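Local structure of PHOX (4A9V) at residues Tyr98-Gly102 and Met103-Ala107; Asn239-Glu242 and Leu243-His246; Ala58-Glu61 and Val62-Gly65; Ala362-Ala365 and Glu366-Ile369; Glu347-His350 and Gly351-Gly354. The protein is an alkaline phosphatase of the PhoX family, a beta-propeller enzyme whose cofactor of iron and calcium catalyses phosphotransfer chemistry, probably to release phosphate from phosphomonoesters. All coordinates share one frame; numbering follows the deposited sequence.

Interaction 1 of 5, residues Tyr98-Gly102 and Met103-Ala107; sequences YPHGG and MPQSA. With EDO (1,2-ethanediol), chain J.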
loop_
_atom_site.group_PDB
_atom_site.type_symbol
_atom_site.label_atom_id
_atom_site.label_comp_id
_atom_site.label_asym_id
_atom_site.label_seq_id
_atom_site.Cartn_x
_atom_site.Cartn_y
_atom_site.Cartn_z
ATOM N N TYR A 98 -5.575 -12.854 19.924
ATOM C CA TYR A 98 -5.860 -13.054 21.344
ATOM C C TYR A 98 -6.334 -14.489 21.569
ATOM O O TYR A 98 -7.030 -15.042 20.724
ATOM C CB TYR A 98 -6.964 -12.097 21.804
ATOM C CG TYR A 98 -6.695 -10.642 21.496
ATOM C CD1 TYR A 98 -5.607 -9.977 22.051
ATOM C CD2 TYR A 98 -7.538 -9.930 20.656
ATOM C CE1 TYR A 98 -5.404 -8.626 21.826
ATOM C CE2 TYR A 98 -7.364 -8.573 20.443
ATOM C CZ TYR A 98 -6.280 -7.933 21.002
ATOM O OH TYR A 98 -6.098 -6.591 20.721
ATOM N N PRO A 99 -6.123 -15.029 22.778
ATOM C CA PRO A 99 -6.661 -16.371 23.036
ATOM C C PRO A 99 -8.181 -16.400 22.948
ATOM O O PRO A 99 -8.756 -17.395 22.511
ATOM C CB PRO A 99 -6.202 -16.685 24.463
ATOM C CG PRO A 99 -5.133 -15.704 24.776
ATOM C CD PRO A 99 -5.365 -14.494 23.919
ATOM N N HIS A 100 -8.814 -15.307 23.363
ATOM C CA HIS A 100 -10.268 -15.207 23.356
ATOM C C HIS A 100 -10.829 -15.005 21.969
ATOM O O HIS A 100 -12.028 -15.203 21.755
ATOM C CB HIS A 100 -10.743 -14.097 24.300
ATOM C CG HIS A 100 -10.107 -12.750 24.045
ATOM N ND1 HIS A 100 -10.440 -11.981 22.988
ATOM C CD2 HIS A 100 -9.230 -11.992 24.821
ATOM C CE1 HIS A 100 -9.812 -10.795 23.085
ATOM N NE2 HIS A 100 -9.044 -10.815 24.186
ATOM N N GLY A 101 -9.988 -14.597 21.018
ATOM C CA GLY A 101 -10.400 -14.494 19.623
ATOM C C GLY A 101 -11.369 -13.367 19.302
ATOM O O GLY A 101 -11.941 -13.347 18.215
ATOM N N GLY A 102 -11.526 -12.413 20.217
ATOM C CA GLY A 102 -12.501 -11.337 20.046
ATOM C C GLY A 102 -11.917 -9.945 20.229
ATOM O O GLY A 102 -10.711 -9.723 20.060
ATOM N N MET A 103 -12.792 -8.990 20.528
ATOM C CA MET A 103 -12.386 -7.597 20.677
ATOM C C MET A 103 -11.405 -7.427 21.828
ATOM O O MET A 103 -11.474 -8.143 22.815
ATOM C CB MET A 103 -13.611 -6.722 20.925
ATOM C CG MET A 103 -14.558 -6.673 19.738
ATOM S SD MET A 103 -13.789 -5.866 18.324
ATOM C CE MET A 103 -15.005 -6.183 17.045
ATOM N N PRO A 104 -10.594 -6.364 21.779
ATOM C CA PRO A 104 -9.711 -6.069 22.898
ATOM C C PRO A 104 -10.490 -5.926 24.207
ATOM O O PRO A 104 -11.571 -5.333 24.221
ATOM C CB PRO A 104 -9.077 -4.734 22.494
ATOM C CG PRO A 104 -9.085 -4.759 20.997
ATOM C CD PRO A 104 -10.358 -5.471 20.631
ATOM N N GLN A 105 -9.927 -6.452 25.292
ATOM C CA GLN A 105 -10.598 -6.467 26.591
ATOM C C GLN A 105 -9.926 -5.572 27.618
ATOM O O GLN A 105 -10.320 -5.560 28.779
ATOM C CB GLN A 105 -10.646 -7.889 27.138
ATOM C CG GLN A 105 -11.441 -8.827 26.263
ATOM C CD GLN A 105 -11.526 -10.232 26.817
ATOM O OE1 GLN A 105 -10.828 -10.597 27.767
ATOM N NE2 GLN A 105 -12.304 -11.060 26.152
ATOM N N SER A 106 -8.797 -4.984 27.248
ATOM C CA SER A 106 -7.964 -4.288 28.213
ATOM C C SER A 106 -7.039 -3.330 27.488
ATOM O O SER A 106 -6.815 -3.461 26.282
ATOM C CB SER A 106 -7.122 -5.291 28.994
ATOM O OG SER A 106 -6.186 -5.923 28.142
ATOM N N ALA A 107 -6.393 -2.465 28.261
ATOM C CA ALA A 107 -5.301 -1.645 27.759
ATOM C C ALA A 107 -4.169 -2.486 27.177
ATOM O O ALA A 107 -3.624 -2.148 26.129
ATOM C CB ALA A 107 -4.771 -0.740 28.859
HETATM C C1 EDO J . -6.925 -19.424 19.381
HETATM O O1 EDO J . -5.536 -19.634 19.097
HETATM C C2 EDO J . -7.270 -17.942 19.229
HETATM O O2 EDO J . -6.058 -17.170 19.229
#

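Interaction 2 of 5, residues Asn239-Glu242 and Leu243-His246; sequences NPNE and LNRH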
loop_
_atom_site.group_PDB
_atom_site.type_symbol
_atom_site.label_atom_id
_atom_site.label_comp_id
_atom_site.label_asym_id
_atom_site.label_seq_id
_atom_site.Cartn_x
_atom_site.Cartn_y
_atom_site.Cartn_z
ATOM N N ASN A 239 -9.490 13.473 22.543
ATOM C CA ASN A 239 -8.290 13.811 21.786
ATOM C C ASN A 239 -8.570 13.934 20.293
ATOM O O ASN A 239 -7.977 13.226 19.475
ATOM C CB ASN A 239 -7.215 12.754 22.018
ATOM C CG ASN A 239 -6.706 12.763 23.437
ATOM O OD1 ASN A 239 -6.090 13.733 23.875
ATOM N ND2 ASN A 239 -7.036 11.729 24.191
ATOM N N PRO A 240 -9.494 14.829 19.911
ATOM C CA PRO A 240 -9.893 14.883 18.507
ATOM C C PRO A 240 -8.757 15.202 17.538
ATOM O O PRO A 240 -8.767 14.726 16.406
ATOM C CB PRO A 240 -10.955 15.985 18.488
ATOM C CG PRO A 240 -10.653 16.823 19.681
ATOM C CD PRO A 240 -10.184 15.847 20.720
ATOM N N ASN A 241 -7.768 15.980 17.960
ATOM C CA ASN A 241 -6.689 16.322 17.037
ATOM C C ASN A 241 -5.744 15.162 16.788
ATOM O O ASN A 241 -4.952 15.214 15.843
ATOM C CB ASN A 241 -5.883 17.529 17.504
ATOM C CG ASN A 241 -6.623 18.838 17.324
ATOM O OD1 ASN A 241 -7.699 18.893 16.722
ATOM N ND2 ASN A 241 -6.015 19.913 17.792
ATOM N N GLU A 242 -5.854 14.083 17.560
ATOM C CA GLU A 242 -5.060 12.899 17.242
ATOM C C GLU A 242 -5.394 12.371 15.849
ATOM O O GLU A 242 -4.515 11.855 15.166
ATOM C CB GLU A 242 -5.224 11.802 18.296
ATOM C CG GLU A 242 -4.267 10.625 18.123
ATOM C CD GLU A 242 -2.811 10.949 18.404
ATOM O OE1 GLU A 242 -2.514 12.074 18.859
ATOM O OE2 GLU A 242 -1.953 10.063 18.167
ATOM N N LEU A 243 -6.634 12.558 15.396
ATOM C CA LEU A 243 -7.013 12.145 14.040
ATOM C C LEU A 243 -6.144 12.817 12.975
ATOM O O LEU A 243 -5.983 12.287 11.875
ATOM C CB LEU A 243 -8.491 12.472 13.801
ATOM C CG LEU A 243 -9.151 11.719 12.643
ATOM C CD1 LEU A 243 -9.372 10.259 13.005
ATOM C CD2 LEU A 243 -10.457 12.374 12.228
ATOM N N ASN A 244 -5.651 14.018 13.266
ATOM C CA ASN A 244 -4.882 14.784 12.293
ATOM C C ASN A 244 -3.424 14.357 12.207
ATOM O O ASN A 244 -2.726 14.722 11.262
ATOM C CB ASN A 244 -4.952 16.271 12.611
ATOM C CG ASN A 244 -6.354 16.809 12.537
ATOM O OD1 ASN A 244 -7.171 16.324 11.762
ATOM N ND2 ASN A 244 -6.650 17.803 13.364
ATOM N N ARG A 245 -2.972 13.581 13.188
ATOM C CA ARG A 245 -1.566 13.223 13.328
ATOM C C ARG A 245 -1.266 11.852 12.705
ATOM O O ARG A 245 -0.150 11.339 12.827
ATOM C CB ARG A 245 -1.171 13.288 14.802
ATOM C CG ARG A 245 -1.134 14.729 15.316
ATOM C CD ARG A 245 -1.623 14.892 16.741
ATOM N NE ARG A 245 -0.870 14.091 17.702
ATOM C CZ ARG A 245 0.308 14.438 18.204
ATOM N NH1 ARG A 245 0.870 15.588 17.863
ATOM N NH2 ARG A 245 0.926 13.629 19.050
ATOM N N HIS A 246 -2.226 11.357 11.927
ATOM C CA HIS A 246 -2.127 10.115 11.173
ATOM C C HIS A 246 -2.784 10.317 9.831
ATOM O O HIS A 246 -3.521 11.290 9.623
ATOM C CB HIS A 246 -2.789 8.972 11.947
ATOM C CG HIS A 246 -2.223 8.786 13.323
ATOM N ND1 HIS A 246 -1.059 8.127 13.542
ATOM C CD2 HIS A 246 -2.585 9.367 14.531
ATOM C CE1 HIS A 246 -0.727 8.255 14.842
ATOM N NE2 HIS A 246 -1.650 9.023 15.442
HETATM O O HOH W 1 -9.206 18.753 14.319
HETATM O O HOH W 2 0.412 10.743 19.388
#

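Interaction 3 of 5, residues Ala58-Glu61 and Val62-Gly65; sequences AAQE and VQFG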
loop_
_atom_site.group_PDB
_atom_site.type_symbol
_atom_site.label_atom_id
_atom_site.label_comp_id
_atom_site.label_asym_id
_atom_site.label_seq_id
_atom_site.Cartn_x
_atom_site.Cartn_y
_atom_site.Cartn_z
ATOM N N ALA A 58 4.348 -6.796 24.943
ATOM C CA ALA A 58 5.776 -6.511 24.934
ATOM C C ALA A 58 6.531 -7.445 23.991
ATOM O O ALA A 58 7.451 -7.024 23.297
ATOM C CB ALA A 58 6.344 -6.607 26.342
ATOM N N ALA A 59 6.128 -8.711 23.951
ATOM C CA ALA A 59 6.714 -9.642 22.997
ATOM C C ALA A 59 6.404 -9.240 21.561
ATOM O O ALA A 59 7.271 -9.282 20.701
ATOM C CB ALA A 59 6.237 -11.060 23.265
ATOM N N GLN A 60 5.167 -8.834 21.297
ATOM C CA GLN A 60 4.786 -8.485 19.937
ATOM C C GLN A 60 5.548 -7.249 19.450
ATOM O O GLN A 60 5.847 -7.143 18.259
ATOM C CB GLN A 60 3.276 -8.273 19.828
ATOM C CG GLN A 60 2.797 -7.929 18.422
ATOM C CD GLN A 60 3.037 -9.036 17.414
ATOM O OE1 GLN A 60 2.319 -10.030 17.370
ATOM N NE2 GLN A 60 4.056 -8.863 16.592
ATOM N N GLU A 61 5.957 -6.386 20.382
ATOM C CA GLU A 61 6.764 -5.215 20.035
ATOM C C GLU A 61 8.169 -5.564 19.561
ATOM O O GLU A 61 8.843 -4.705 18.995
ATOM C CB GLU A 61 6.827 -4.232 21.210
ATOM C CG GLU A 61 5.485 -3.556 21.470
ATOM C CD GLU A 61 5.429 -2.713 22.735
ATOM O OE1 GLU A 61 6.323 -2.821 23.598
ATOM O OE2 GLU A 61 4.377 -2.078 22.964
ATOM N N VAL A 62 8.597 -6.813 19.761
ATOM C CA VAL A 62 9.907 -7.276 19.294
ATOM C C VAL A 62 9.786 -8.494 18.371
ATOM O O VAL A 62 10.763 -9.201 18.126
ATOM C CB VAL A 62 10.877 -7.584 20.464
ATOM C CG1 VAL A 62 11.214 -6.306 21.217
ATOM C CG2 VAL A 62 10.312 -8.640 21.402
ATOM N N GLN A 63 8.593 -8.682 17.814
ATOM C CA GLN A 63 8.319 -9.748 16.854
ATOM C C GLN A 63 7.824 -9.137 15.550
ATOM O O GLN A 63 7.216 -8.070 15.541
ATOM C CB GLN A 63 7.245 -10.700 17.399
ATOM C CG GLN A 63 7.730 -11.557 18.556
ATOM C CD GLN A 63 6.601 -12.172 19.361
ATOM O OE1 GLN A 63 5.473 -11.655 19.405
ATOM N NE2 GLN A 63 6.921 -13.236 20.079
ATOM N N PHE A 64 8.094 -9.828 14.450
ATOM C CA PHE A 64 7.548 -9.454 13.158
ATOM C C PHE A 64 6.047 -9.192 13.302
ATOM O O PHE A 64 5.326 -9.963 13.933
ATOM C CB PHE A 64 7.804 -10.572 12.145
ATOM C CG PHE A 64 7.622 -10.155 10.715
ATOM C CD1 PHE A 64 8.567 -9.354 10.093
ATOM C CD2 PHE A 64 6.554 -10.624 9.976
ATOM C CE1 PHE A 64 8.435 -9.012 8.764
ATOM C CE2 PHE A 64 6.410 -10.283 8.644
ATOM C CZ PHE A 64 7.349 -9.468 8.038
ATOM N N GLY A 65 5.591 -8.086 12.726
ATOM C CA GLY A 65 4.210 -7.665 12.879
ATOM C C GLY A 65 3.261 -8.513 12.063
ATOM O O GLY A 65 3.657 -9.472 11.390
HETATM O O HOH W 3 3.471 -13.042 18.098
#

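Interaction 4 of 5, residues Ala362-Ala365 and Glu366-Ile369; sequences ADQA and EVLI. With EDO (1,2-ethanediol), chain H.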
loop_
_atom_site.group_PDB
_atom_site.type_symbol
_atom_site.label_atom_id
_atom_site.label_comp_id
_atom_site.label_asym_id
_atom_site.label_seq_id
_atom_site.Cartn_x
_atom_site.Cartn_y
_atom_site.Cartn_z
ATOM N N ALA A 362 -7.168 28.155 6.235
ATOM C CA ALA A 362 -6.546 29.340 6.816
ATOM C C ALA A 362 -5.126 29.548 6.297
ATOM O O ALA A 362 -4.601 30.661 6.316
ATOM C CB ALA A 362 -6.537 29.236 8.333
ATOM N N ASP A 363 -4.465 28.448 5.964
ATOM C CA ASP A 363 -3.039 28.457 5.680
ATOM C C ASP A 363 -2.667 27.147 4.989
ATOM O O ASP A 363 -3.521 26.286 4.789
ATOM C CB ASP A 363 -2.238 28.639 6.974
ATOM C CG ASP A 363 -2.618 27.632 8.043
ATOM O OD1 ASP A 363 -2.899 26.471 7.703
ATOM O OD2 ASP A 363 -2.646 28.003 9.234
ATOM N N GLN A 364 -1.409 27.020 4.580
ATOM C CA GLN A 364 -0.981 25.863 3.814
ATOM C C GLN A 364 -1.006 24.593 4.661
ATOM O O GLN A 364 -1.314 23.522 4.151
ATOM C CB GLN A 364 0.414 26.098 3.233
ATOM C CG GLN A 364 0.947 24.930 2.414
ATOM C CD GLN A 364 0.115 24.622 1.183
ATOM O OE1 GLN A 364 -0.782 25.375 0.809
ATOM N NE2 GLN A 364 0.457 23.529 0.510
ATOM N N ALA A 365 -0.773 24.709 5.964
ATOM C CA ALA A 365 -0.878 23.537 6.831
ATOM C C ALA A 365 -2.258 22.902 6.725
ATOM O O ALA A 365 -2.385 21.679 6.628
ATOM C CB ALA A 365 -0.576 23.912 8.268
ATOM N N GLU A 366 -3.298 23.726 6.756
ATOM C CA GLU A 366 -4.660 23.210 6.653
ATOM C C GLU A 366 -4.966 22.581 5.299
ATOM O O GLU A 366 -5.708 21.609 5.217
ATOM C CB GLU A 366 -5.667 24.313 6.970
ATOM C CG GLU A 366 -5.591 24.763 8.417
ATOM C CD GLU A 366 -6.750 25.642 8.854
ATOM O OE1 GLU A 366 -7.661 25.921 8.044
ATOM O OE2 GLU A 366 -6.799 25.968 10.058
ATOM N N VAL A 367 -4.392 23.134 4.237
ATOM C CA VAL A 367 -4.497 22.529 2.917
ATOM C C VAL A 367 -3.987 21.090 2.942
ATOM O O VAL A 367 -4.596 20.197 2.354
ATOM C CB VAL A 367 -3.743 23.364 1.860
ATOM C CG1 VAL A 367 -3.772 22.671 0.507
ATOM C CG2 VAL A 367 -4.346 24.759 1.762
ATOM N N LEU A 368 -2.872 20.867 3.625
ATOM C CA LEU A 368 -2.253 19.543 3.663
ATOM C C LEU A 368 -3.001 18.584 4.596
ATOM O O LEU A 368 -3.265 17.435 4.237
ATOM C CB LEU A 368 -0.790 19.674 4.088
ATOM C CG LEU A 368 0.079 20.465 3.108
ATOM C CD1 LEU A 368 1.399 20.830 3.765
ATOM C CD2 LEU A 368 0.290 19.689 1.822
ATOM N N ILE A 369 -3.378 19.063 5.777
ATOM C CA ILE A 369 -4.114 18.247 6.737
ATOM C C ILE A 369 -5.463 17.832 6.141
ATOM O O ILE A 369 -5.943 16.722 6.375
ATOM C CB ILE A 369 -4.287 19.008 8.068
ATOM C CG1 ILE A 369 -2.923 19.292 8.710
ATOM C CG2 ILE A 369 -5.172 18.229 9.029
ATOM C CD1 ILE A 369 -2.965 20.346 9.798
HETATM C C1 EDO H . 5.764 22.641 0.888
HETATM O O1 EDO H . 6.796 23.500 0.363
HETATM C C2 EDO H . 4.407 23.321 0.733
HETATM O O2 EDO H . 3.345 22.483 1.214
#

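Interaction 5 of 5, residues Glu347-His350 and Gly351-Gly354; sequences ELTH and GKNG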
loop_
_atom_site.group_PDB
_atom_site.type_symbol
_atom_site.label_atom_id
_atom_site.label_comp_id
_atom_site.label_asym_id
_atom_site.label_seq_id
_atom_site.Cartn_x
_atom_site.Cartn_y
_atom_site.Cartn_z
ATOM N N GLU A 347 -2.460 22.168 -8.719
ATOM C CA GLU A 347 -1.726 22.476 -7.500
ATOM C C GLU A 347 -2.646 22.662 -6.287
ATOM O O GLU A 347 -3.642 23.387 -6.354
ATOM C CB GLU A 347 -0.962 23.768 -7.769
ATOM C CG GLU A 347 0.023 24.215 -6.725
ATOM C CD GLU A 347 0.731 25.486 -7.152
ATOM O OE1 GLU A 347 0.842 25.728 -8.378
ATOM O OE2 GLU A 347 1.426 26.046 -6.303
ATOM N N LEU A 348 -2.248 22.090 -5.153
ATOM C CA LEU A 348 -2.912 22.315 -3.882
ATOM C C LEU A 348 -2.053 23.249 -3.041
ATOM O O LEU A 348 -1.196 22.822 -2.257
ATOM C CB LEU A 348 -3.135 20.984 -3.165
ATOM C CG LEU A 348 -3.946 19.961 -3.964
ATOM C CD1 LEU A 348 -4.138 18.696 -3.145
ATOM C CD2 LEU A 348 -5.286 20.527 -4.406
ATOM N N THR A 349 -2.278 24.540 -3.252
ATOM C CA THR A 349 -1.455 25.595 -2.681
ATOM C C THR A 349 -2.366 26.691 -2.154
ATOM O O THR A 349 -3.185 27.228 -2.892
ATOM C CB THR A 349 -0.517 26.182 -3.748
ATOM O OG1 THR A 349 0.423 25.176 -4.145
ATOM C CG2 THR A 349 0.233 27.407 -3.219
ATOM N N HIS A 350 -2.225 27.020 -0.879
ATOM C CA HIS A 350 -3.007 28.090 -0.296
ATOM C C HIS A 350 -2.815 29.358 -1.081
ATOM O O HIS A 350 -1.684 29.759 -1.358
ATOM C CB HIS A 350 -2.598 28.303 1.149
ATOM C CG HIS A 350 -3.507 29.233 1.893
ATOM N ND1 HIS A 350 -3.323 30.566 1.890
ATOM C CD2 HIS A 350 -4.735 29.007 2.506
ATOM C CE1 HIS A 350 -4.315 31.149 2.588
ATOM N NE2 HIS A 350 -5.165 30.190 2.988
ATOM N N GLY A 351 -3.924 29.978 -1.475
ATOM C CA GLY A 351 -3.886 31.206 -2.268
ATOM C C GLY A 351 -4.046 30.996 -3.767
ATOM O O GLY A 351 -3.977 31.954 -4.536
ATOM N N LYS A 352 -4.092 29.739 -4.196
ATOM C CA LYS A 352 -4.248 29.411 -5.614
ATOM C C LYS A 352 -5.479 28.530 -5.841
ATOM O O LYS A 352 -5.874 27.770 -4.965
ATOM C CB LYS A 352 -3.000 28.690 -6.129
ATOM C CG LYS A 352 -1.747 29.548 -6.188
ATOM C CD LYS A 352 -0.650 28.838 -6.964
ATOM C CE LYS A 352 0.584 29.708 -7.139
ATOM N NZ LYS A 352 1.697 28.944 -7.767
ATOM N N ASN A 353 -6.022 28.571 -7.055
ATOM C CA ASN A 353 -7.066 27.635 -7.480
ATOM C C ASN A 353 -8.266 27.637 -6.534
ATOM O O ASN A 353 -9.012 26.663 -6.455
ATOM C CB ASN A 353 -6.501 26.215 -7.608
ATOM C CG ASN A 353 -5.478 26.095 -8.717
ATOM O OD1 ASN A 353 -5.627 26.705 -9.782
ATOM N ND2 ASN A 353 -4.456 25.268 -8.497
ATOM N N GLY A 354 -8.518 28.784 -5.912
ATOM C CA GLY A 354 -9.700 28.954 -5.070
ATOM C C GLY A 354 -9.567 28.344 -3.685
ATOM O O GLY A 354 -10.544 28.278 -2.935
HETATM O O HOH W 4 -2.543 24.416 -10.880
#

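Interaction 1 of 5, residues Tyr98-Gly102 and Met103-Ala107
Between Tyr98 and Gly101 the backbone makes a type I beta turn, and the chain then runs on through Gly102 into Met103-Ala107, so that His100 in the turn faces Gln105 across the bend. The two flat groups stack, with the imidazole and the amide planes only 9° apart. Gln105 NE2 lies over the centre of the ring, 3.5 Å from His100 CG, while Gln105 CG makes a CH-pi contact with the same ring. On the opposite face of the imidazole sits Tyr98 CB. With CG of His100 placed between its own backbone N and carbonyl carbon (chi1 54°), the ring folds back over the turn, and ND1 accepts a bond from Gly102 N at 3.0 Å, close to the ring plane. This bond and one from NE2 to Asp109 fix the rotation of the imidazole. Farther along, the Tyr98 hydroxyl reaches Pro104, its OH 3.5 Å from Pro104 CG, although its hydrogen bond goes to the carbonyl of Asp109. A 1,2-ethanediol, probably from the crystallisation liquor, bonds to Tyr98 O. The whole bend connects helix 94-97 to helix 107-115: Ser106 caps the second helix through Asp109 N, and Pro104 packs against both helices.

Interaction 2 of 5, residues Asn239-Glu242 and Leu243-His246
Two torsions of Glu242 set up this contact: CG lies anti to the backbone N (chi1 -172°) and the chain then bends at chi2 (69°), which folds the carboxylate back to meet Arg245 and His246. Arg245, itself bent at chi2 and chi3, offers NE to Glu242 OE1 in a salt bridge of 2.8 Å. The carboxylate oxygen lies near the guanidinium plane, yet the approach to the carboxylate is from above its own plane. His246 NE2 donates to Glu242 OE2 at 2.9 Å, a nearly straight bond (168°) in the plane of the imidazole. OE1 pairs with Arg245, while OE2 takes His246 together with Arg233 and a water that also meets Arg245 NH2, so the buried carboxylate is probably held in its charged form. The backbone here runs in a 3-10 turn, in which Asn244 N bonds to Asn241 O at 2.9 Å and Arg245 N to Glu242 O at 3.0 Å. A second water links Asn241 OD1 with Asn244 ND2, while Asn241 ND2 bonds to the carbonyl of Lys162 and Asn244 ND2 to that of Leu160. The element lies between helix 211-216 and strand 249-252, with Arg245 and His246 both touching Val172 of strand 171-173.

Interaction 3 of 5, residues Ala58-Glu61 and Val62-Gly65
Val62 lies just past the short helix 57-60, in a type I beta turn from Gln60 to Gln63 that leads the chain toward the first strand of a four-stranded antiparallel sheet. Its backbone N bonds to Ala59 O at 3.0 Å, and its CG2 methyl lies against that same carbonyl oxygen. Gln63 comes next. Its N closes the turn on Gln60 O at 3.2 Å, and its side chain runs back alongside the end of the helix. With CG anti to its own carbonyl carbon (chi1 -70°) and the chain extended beyond, CG packs against Ala59 O while OE1 comes 3.3 Å from Gln60 CA. Gln63 NE2 finds its partner in the carbonyl of Pro47, and Gln63 O receives Arg142. The amides of Gln60 and Gln63 are turned 67° against each other, their side chains crossing at about a right angle. Phe64 sends its CB away from the preceding residues, but turns its carbonyl toward Gln60. At Gly65 the chain comes near the same amide, Gln60 NE2 being 3.9 Å from Gly65 CA. That amide is gripped at both ends, since Trp38 NE1 donates to Gln60 OE1 while Gln60 NE2 donates to Phe64 O at 3.1 Å, the acceptor lying within 8° of the amide plane.

Interaction 4 of 5, residues Ala362-Ala365 and Glu366-Ile369
Glu366 reaches back past the start of its helix to Ala362, and its side chain can be followed from base to carboxylate. CB rests near Asp363, 3.6 Å from Asp363 OD1 and equally near the carbonyl oxygen of that residue. CG comes closer to the same carboxylate oxygen, at 3.3 Å. Since CG is anti to the carbonyl carbon of Glu366 (chi1 -66°) and the chain is extended from there, CD passes alongside the methyl of Ala362. At the tip, OE1 accepts from Ala362 N at 2.9 Å in an almost straight bond (170°), met from well above the carboxylate plane, while OE2 also touches Ala362 CB. The backbone of Glu366 is held in the reverse sense: its N donates to Asp363 OD1 at 2.9 Å. The two carboxylates are turned 76° against each other, and Asp363 OD1 stays 4.6 Å from Glu366 OE2. The positive end of the helix dipole, together with the two N-H groups, would be expected to ease this proximity of like charges.

Asp363 OD2 has a second partner in His158, which positions the capping carboxylate from outside. Gln364 bends at chi2 to lay its OE1 beside Val367, 3.7 Å from Val367 CB, and this oxygen accepts from His350 N; NE2 donates to O2 of a 1,2-ethanediol, probably from the crystallisation liquor. With Asp363 as N-cap bonded to Glu366 N, and Glu366 returning a bond to the backbone just before the cap, the arrangement is typical of a helix N-terminus with an aspartate N-cap.

Interaction 5 of 5, residues Glu347-His350 and Gly351-Gly354
A type II beta turn from Thr349 to Lys352 reverses the chain just beyond strand 340-347, and side chains on the two arms of the bend meet across it. The turn is closed by Lys352 N donating to Thr349 O at 3.0 Å. Glu347, extended from its backbone with CG anti to N (chi1 -172°), carries its carboxylate out to Lys352. Lys352 NZ forms a salt bridge with Glu347 OE2 at 3.3 Å, on the syn side and 33° out of the carboxylate plane, and its bond to OE1 is weak. The extended lysine chain also adds an aliphatic contact, Lys352 CD lying 4.1 Å from Thr349 CG2, with the threonine and lysine side chains pointing the same way. On the returning arm, Asn353 ND2 donates to Glu347 O at 3.0 Å. This bond lies in the carbonyl plane, on a lone pair, and close to the plane of the amide as well. The same amide nitrogen reaches Glu347 N through a water. Gly351, at the third position of the turn, has a phi of 97°. Glycine with positive phi at this position is the hallmark of a type II turn, here in a surface loop of the propeller.

In the fold
From the N terminus, interaction 3 comes first, turning the chain from helix 57-60 toward strand 68-76. Interaction 1 follows in the link between helices 94-97 and 107-115, its centre about 17 Å from that of interaction 3; helix 107-115 receives side chains from both. Interaction 2 lies before strand 249-252, and interaction 5 turns the chain after strand 340-347, ahead of the helix begun in interaction 4. All are local and in series, so none nests within or crosses another. In space, however, interactions 4 and 5 join through Gln364 and the backbone of Leu348 and His350, while Asn244 of interaction 2 packs on Ile369 of interaction 4. Arg269 bonds to the carbonyls of Leu243 and Ile369, tying interactions 2 and 4.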